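PDB 6ZPV: MgGH51, which hydrolyses alpha-L-arabinofuranosidic bonds, probably releasing terminal arabinofuranose units from arabinose-containing polysaccharides, as a fungal member of glycoside hydrolase family 51. Local coordinates for residues G270-L275 with I316-G321; P285-W290 with F341-V346. All coordinates share one frame; numbering follows the deposited sequence.

Contact 1. Residues G270-L275 with I316-G321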
# COMPACT_ATOMS: atom_id res chain seq x y z
N GLY A 270 -6.52 -4.55 -8.43
CA GLY A 270 -6.36 -5.98 -8.63
C GLY A 270 -5.00 -6.36 -9.16
O GLY A 270 -4.09 -5.52 -9.28
N LEU A 271 -4.81 -7.65 -9.43
CA LEU A 271 -3.45 -8.16 -9.70
C LEU A 271 -2.80 -7.39 -10.85
O LEU A 271 -1.59 -7.09 -10.75
CB LEU A 271 -3.50 -9.67 -9.92
CG LEU A 271 -2.17 -10.37 -10.14
CD1 LEU A 271 -1.13 -10.04 -9.06
CD2 LEU A 271 -2.35 -11.87 -10.19
N LEU A 272 -3.50 -7.13 -11.97
CA LEU A 272 -2.81 -6.46 -13.07
C LEU A 272 -2.49 -5.01 -12.70
O LEU A 272 -1.45 -4.50 -13.19
CB LEU A 272 -3.61 -6.54 -14.36
CG LEU A 272 -2.89 -6.12 -15.62
CD1 LEU A 272 -1.64 -6.95 -15.89
CD2 LEU A 272 -3.82 -6.22 -16.82
N GLU A 273 -3.33 -4.32 -11.96
CA GLU A 273 -3.02 -2.94 -11.55
C GLU A 273 -1.78 -2.91 -10.66
O GLU A 273 -0.91 -2.02 -10.81
CB GLU A 273 -4.21 -2.28 -10.88
CG GLU A 273 -5.43 -2.06 -11.80
CD GLU A 273 -6.30 -3.25 -12.08
OE1 GLU A 273 -6.26 -4.19 -11.24
OE2 GLU A 273 -7.04 -3.24 -13.07
N TYR A 274 -1.66 -3.87 -9.74
CA TYR A 274 -0.43 -3.98 -8.93
C TYR A 274 0.79 -4.16 -9.86
O TYR A 274 1.78 -3.43 -9.71
CB TYR A 274 -0.55 -5.16 -7.94
CG TYR A 274 -1.40 -4.97 -6.72
CD1 TYR A 274 -0.99 -4.11 -5.72
CD2 TYR A 274 -2.55 -5.72 -6.49
CE1 TYR A 274 -1.68 -3.99 -4.51
CE2 TYR A 274 -3.27 -5.59 -5.32
CZ TYR A 274 -2.84 -4.73 -4.32
OH TYR A 274 -3.47 -4.62 -3.10
N LEU A 275 0.72 -5.15 -10.73
CA LEU A 275 1.88 -5.46 -11.56
C LEU A 275 2.29 -4.30 -12.47
O LEU A 275 3.50 -4.03 -12.61
CB LEU A 275 1.60 -6.72 -12.40
CG LEU A 275 1.37 -8.00 -11.60
CD1 LEU A 275 0.82 -9.11 -12.47
CD2 LEU A 275 2.66 -8.44 -10.92
N ILE A 316 0.30 -17.35 -10.11
CA ILE A 316 1.69 -17.16 -10.56
C ILE A 316 1.77 -17.20 -12.10
O ILE A 316 2.46 -16.35 -12.71
CB ILE A 316 2.63 -18.15 -9.88
CG1 ILE A 316 2.68 -17.91 -8.37
CG2 ILE A 316 4.02 -18.10 -10.53
CD1 ILE A 316 3.28 -19.03 -7.56
N ASN A 317 1.04 -18.11 -12.73
CA ASN A 317 1.04 -18.13 -14.21
C ASN A 317 0.50 -16.84 -14.79
O ASN A 317 0.97 -16.39 -15.83
CB ASN A 317 0.25 -19.34 -14.74
CG ASN A 317 1.07 -20.62 -14.75
OD1 ASN A 317 2.30 -20.52 -14.84
ND2 ASN A 317 0.36 -21.76 -14.69
N PHE A 318 -0.48 -16.20 -14.17
CA PHE A 318 -0.95 -14.90 -14.64
C PHE A 318 0.25 -13.95 -14.71
O PHE A 318 0.34 -13.13 -15.65
CB PHE A 318 -2.06 -14.34 -13.75
CG PHE A 318 -2.58 -13.02 -14.26
CD1 PHE A 318 -3.52 -12.98 -15.28
CD2 PHE A 318 -2.10 -11.80 -13.78
CE1 PHE A 318 -4.02 -11.80 -15.77
CE2 PHE A 318 -2.62 -10.60 -14.26
CZ PHE A 318 -3.57 -10.61 -15.26
N VAL A 319 1.10 -13.94 -13.70
CA VAL A 319 2.24 -13.00 -13.59
C VAL A 319 3.29 -13.31 -14.64
O VAL A 319 3.79 -12.38 -15.32
CB VAL A 319 2.81 -12.99 -12.16
CG1 VAL A 319 3.90 -11.94 -12.08
CG2 VAL A 319 1.75 -12.75 -11.11
N ILE A 320 3.72 -14.60 -14.73
CA ILE A 320 4.97 -14.96 -15.45
C ILE A 320 4.81 -15.98 -16.57
O ILE A 320 5.78 -16.23 -17.28
CB ILE A 320 6.05 -15.47 -14.49
CG1 ILE A 320 5.72 -16.84 -13.87
CG2 ILE A 320 6.38 -14.44 -13.44
CD1 ILE A 320 6.84 -17.40 -13.06
N GLY A 321 3.65 -16.63 -16.68
CA GLY A 321 3.61 -17.79 -17.58
C GLY A 321 3.65 -17.39 -19.04
O GLY A 321 3.26 -16.28 -19.40
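Leu271 and Phe318 reach for each other with the same first torsion: each has CG anti to its backbone N (chi1 -177° and -178°), and the two side chains slide past one another in opposite directions. The branch that does the touching is CD2 of Leu271, 3.6 Å from Phe318 CD2, with CG of the leucine just behind it. One turn of helix supplies two more partners for the same ring. Leu272 crosses it at about a right angle and sets CD1 4.1 Å from Phe318 CE2, its CB lying almost as near the ring tip CZ. Leu275 instead meets the ring at its edge, near the plane, with CD1 4.2 Å from Phe318 CE2. Both branches of Leu275 then go on to Val319: CD2 stands 3.9 Å from Val319 CG1, while Leu275 CD1 is 4.0 Å from Val319 CG2. The interface is wholly apolar. Trimming Phe318 to an alanine would probably open a gap between the helices and leave Leu271 and Leu272 without the ring they close on. Trp244 and residues Pro328 and Leu331 of helix 327-334 also pack on this ring. At the start of the first helix, Gly270 N donates to Glu273 OE1 at 2.8 Å, and Glu273 OE2 is paired with Arg254. The axes of 271-275 and 316-320 come within 11.1 Å at their closest, with their directions 40° apart, and Met287 of strand 284-289 touches both Leu271 and Val319. This is the side-by-side packing of two outer helices over a parallel strand, as in the (beta/alpha)8 barrel of clan GH-A enzymes such as the GH51 family.

Contact 2. Residues P285-W290 with F341-V346. With SO4 (sulfate ion), chain R.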
# COMPACT_ATOMS: atom_id res chain seq x y z
N PRO A 285 7.89 -7.50 -7.29
CA PRO A 285 6.98 -8.00 -6.27
C PRO A 285 7.62 -8.98 -5.31
O PRO A 285 8.43 -9.80 -5.67
CB PRO A 285 5.89 -8.73 -7.11
CG PRO A 285 6.63 -9.11 -8.36
CD PRO A 285 7.60 -8.00 -8.64
N ILE A 286 7.07 -8.95 -4.07
CA ILE A 286 7.11 -10.11 -3.16
C ILE A 286 5.65 -10.49 -3.01
O ILE A 286 4.92 -9.83 -2.27
CB ILE A 286 7.85 -9.83 -1.87
CG1 ILE A 286 9.30 -9.44 -2.12
CG2 ILE A 286 7.72 -11.05 -0.96
CD1 ILE A 286 10.13 -9.11 -0.90
N MET A 287 5.20 -11.47 -3.80
CA MET A 287 3.77 -11.75 -3.93
C MET A 287 3.37 -12.89 -3.00
O MET A 287 3.95 -13.97 -3.04
CB MET A 287 3.43 -12.11 -5.36
CG MET A 287 1.95 -12.33 -5.57
SD MET A 287 1.45 -12.64 -7.27
CE MET A 287 2.11 -14.28 -7.48
N ALA A 288 2.36 -12.65 -2.18
CA ALA A 288 1.81 -13.68 -1.30
C ALA A 288 0.73 -14.50 -2.04
O ALA A 288 0.01 -14.00 -2.90
CB ALA A 288 1.25 -13.10 -0.04
N VAL A 289 0.70 -15.78 -1.65
CA VAL A 289 -0.39 -16.70 -2.02
C VAL A 289 -1.08 -17.17 -0.76
O VAL A 289 -0.46 -17.45 0.27
CB VAL A 289 0.08 -17.88 -2.88
CG1 VAL A 289 0.59 -17.40 -4.21
CG2 VAL A 289 1.13 -18.77 -2.20
N TRP A 290 -2.41 -17.32 -0.86
CA TRP A 290 -3.21 -17.89 0.22
C TRP A 290 -2.81 -19.34 0.42
O TRP A 290 -2.56 -20.08 -0.56
CB TRP A 290 -4.69 -17.74 -0.16
CG TRP A 290 -5.59 -18.03 1.02
CD1 TRP A 290 -5.93 -17.12 1.99
CD2 TRP A 290 -6.28 -19.23 1.36
NE1 TRP A 290 -6.74 -17.68 2.93
CE2 TRP A 290 -6.98 -18.99 2.56
CE3 TRP A 290 -6.45 -20.48 0.73
CZ2 TRP A 290 -7.83 -19.93 3.15
CZ3 TRP A 290 -7.27 -21.43 1.29
CH2 TRP A 290 -7.97 -21.15 2.50
N PHE A 341 5.77 -10.45 -16.34
CA PHE A 341 6.31 -9.51 -15.33
C PHE A 341 7.45 -10.18 -14.56
O PHE A 341 7.52 -11.40 -14.56
CB PHE A 341 5.18 -9.08 -14.38
CG PHE A 341 4.14 -8.17 -14.98
CD1 PHE A 341 4.30 -6.79 -15.00
CD2 PHE A 341 2.97 -8.72 -15.50
CE1 PHE A 341 3.32 -5.96 -15.50
CE2 PHE A 341 1.97 -7.87 -15.98
CZ PHE A 341 2.18 -6.52 -15.99
N THR A 342 8.25 -9.38 -13.88
CA THR A 342 9.27 -9.88 -12.97
C THR A 342 8.57 -10.58 -11.77
O THR A 342 7.64 -9.97 -11.19
CB THR A 342 10.14 -8.73 -12.42
OG1 THR A 342 10.77 -8.12 -13.53
CG2 THR A 342 11.13 -9.20 -11.39
N LEU A 343 9.06 -11.75 -11.37
CA LEU A 343 8.60 -12.36 -10.08
C LEU A 343 9.69 -13.32 -9.61
O LEU A 343 9.88 -14.38 -10.19
CB LEU A 343 7.28 -13.09 -10.23
CG LEU A 343 6.76 -13.77 -8.99
CD1 LEU A 343 6.38 -12.80 -7.90
CD2 LEU A 343 5.58 -14.69 -9.32
N ARG A 344 10.39 -12.97 -8.54
CA ARG A 344 11.46 -13.78 -7.98
C ARG A 344 11.10 -14.38 -6.64
O ARG A 344 11.82 -15.30 -6.20
CB ARG A 344 12.76 -12.96 -7.83
CG ARG A 344 13.27 -12.39 -9.15
CD ARG A 344 14.70 -11.97 -9.07
NE ARG A 344 14.93 -10.88 -8.16
CZ ARG A 344 16.09 -10.52 -7.59
NH1 ARG A 344 16.16 -9.45 -6.82
NH2 ARG A 344 17.17 -11.24 -7.76
N PHE A 345 10.09 -13.84 -5.95
CA PHE A 345 9.81 -14.16 -4.54
C PHE A 345 8.28 -14.35 -4.37
O PHE A 345 7.53 -13.46 -4.74
CB PHE A 345 10.24 -12.99 -3.65
CG PHE A 345 11.70 -12.61 -3.73
CD1 PHE A 345 12.67 -13.43 -3.21
CD2 PHE A 345 12.06 -11.48 -4.41
CE1 PHE A 345 14.00 -13.07 -3.32
CE2 PHE A 345 13.41 -11.17 -4.56
CZ PHE A 345 14.38 -11.94 -4.00
N VAL A 346 7.91 -15.45 -3.73
CA VAL A 346 6.53 -15.73 -3.38
C VAL A 346 6.46 -16.09 -1.90
O VAL A 346 7.28 -16.94 -1.44
CB VAL A 346 5.88 -16.82 -4.26
CG1 VAL A 346 4.58 -17.33 -3.66
CG2 VAL A 346 5.71 -16.30 -5.68
S SO4 R . 19.86 -9.05 -5.65
O1 SO4 R . 18.57 -8.40 -5.33
O2 SO4 R . 19.92 -9.68 -6.93
O3 SO4 R . 20.09 -10.11 -4.60
O4 SO4 R . 20.88 -8.03 -5.42
O HOH W 1 10.18 -10.31 -7.71
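Pro285 and Leu343 begin the close-packed side: CD1 of the leucine lies 3.7 Å from Pro285 CG and also reaches Met287 CB, while the other branch, CD2, meets the methionine's methyl CE at 3.9 Å. The bend at chi3 (71°) turns that CE out of the otherwise extended chain. Thr342 O sits only 3.1 Å from Pro285 CG, a snug fit against the ring. Deeper in, Met287 N donates to Phe345 O (3.2 Å, 159°), and Val346 CA brings its hydrogen to Met287 O. The side chains of Val289 and Val346 cross at about a right angle, with CG2 of Val289 4.0 Å from CG1 of Val346.

Toward the exposed Thr342 and Arg344 the join is looser. Here a water bridges the two segments, giving a hydrogen to Pro285 O and taking one from Arg344 N. The Arg344 side chain heads outward, where NH1 and NH2 grip a sulfate, probably from the crystallisation liquor, with NH1 3.0 Å from its O1; NE pairs with Glu284. Phe345 CZ lies over one face of the guanidinium, toward its rim, while Arg344 CB sits over a face of the Phe345 ring.

Strands 284-289 and 345-348 are thus parallel neighbours in the eight-stranded sheet, with 224-227 beyond the first and 378-381 beyond the second. Met287 and Leu343 face helix 306-320, and Pro285 packs on Phe278 of helix 271-281.

From the N terminus, the chain runs through helix 271-281 into strand 284-289, then helix 306-320, and after helix 327-334 reaches strand 345-348. Contact 1 closes the loop from the first helix to the second, enclosing strand 284-289; contact 2 closes the one from that strand to the next, enclosing helices 306-320 and 327-334. The two loops cross rather than nest. The centres of the two contacts lie about 9 Å apart, and the contacts meet where Val319 O lies 3.0 Å from Phe341 N, a probable hydrogen bond, and where Ile320 packs on Leu343. Contact 1 thus ties helix to helix on the outside, contact 2 strand to strand within the sheet.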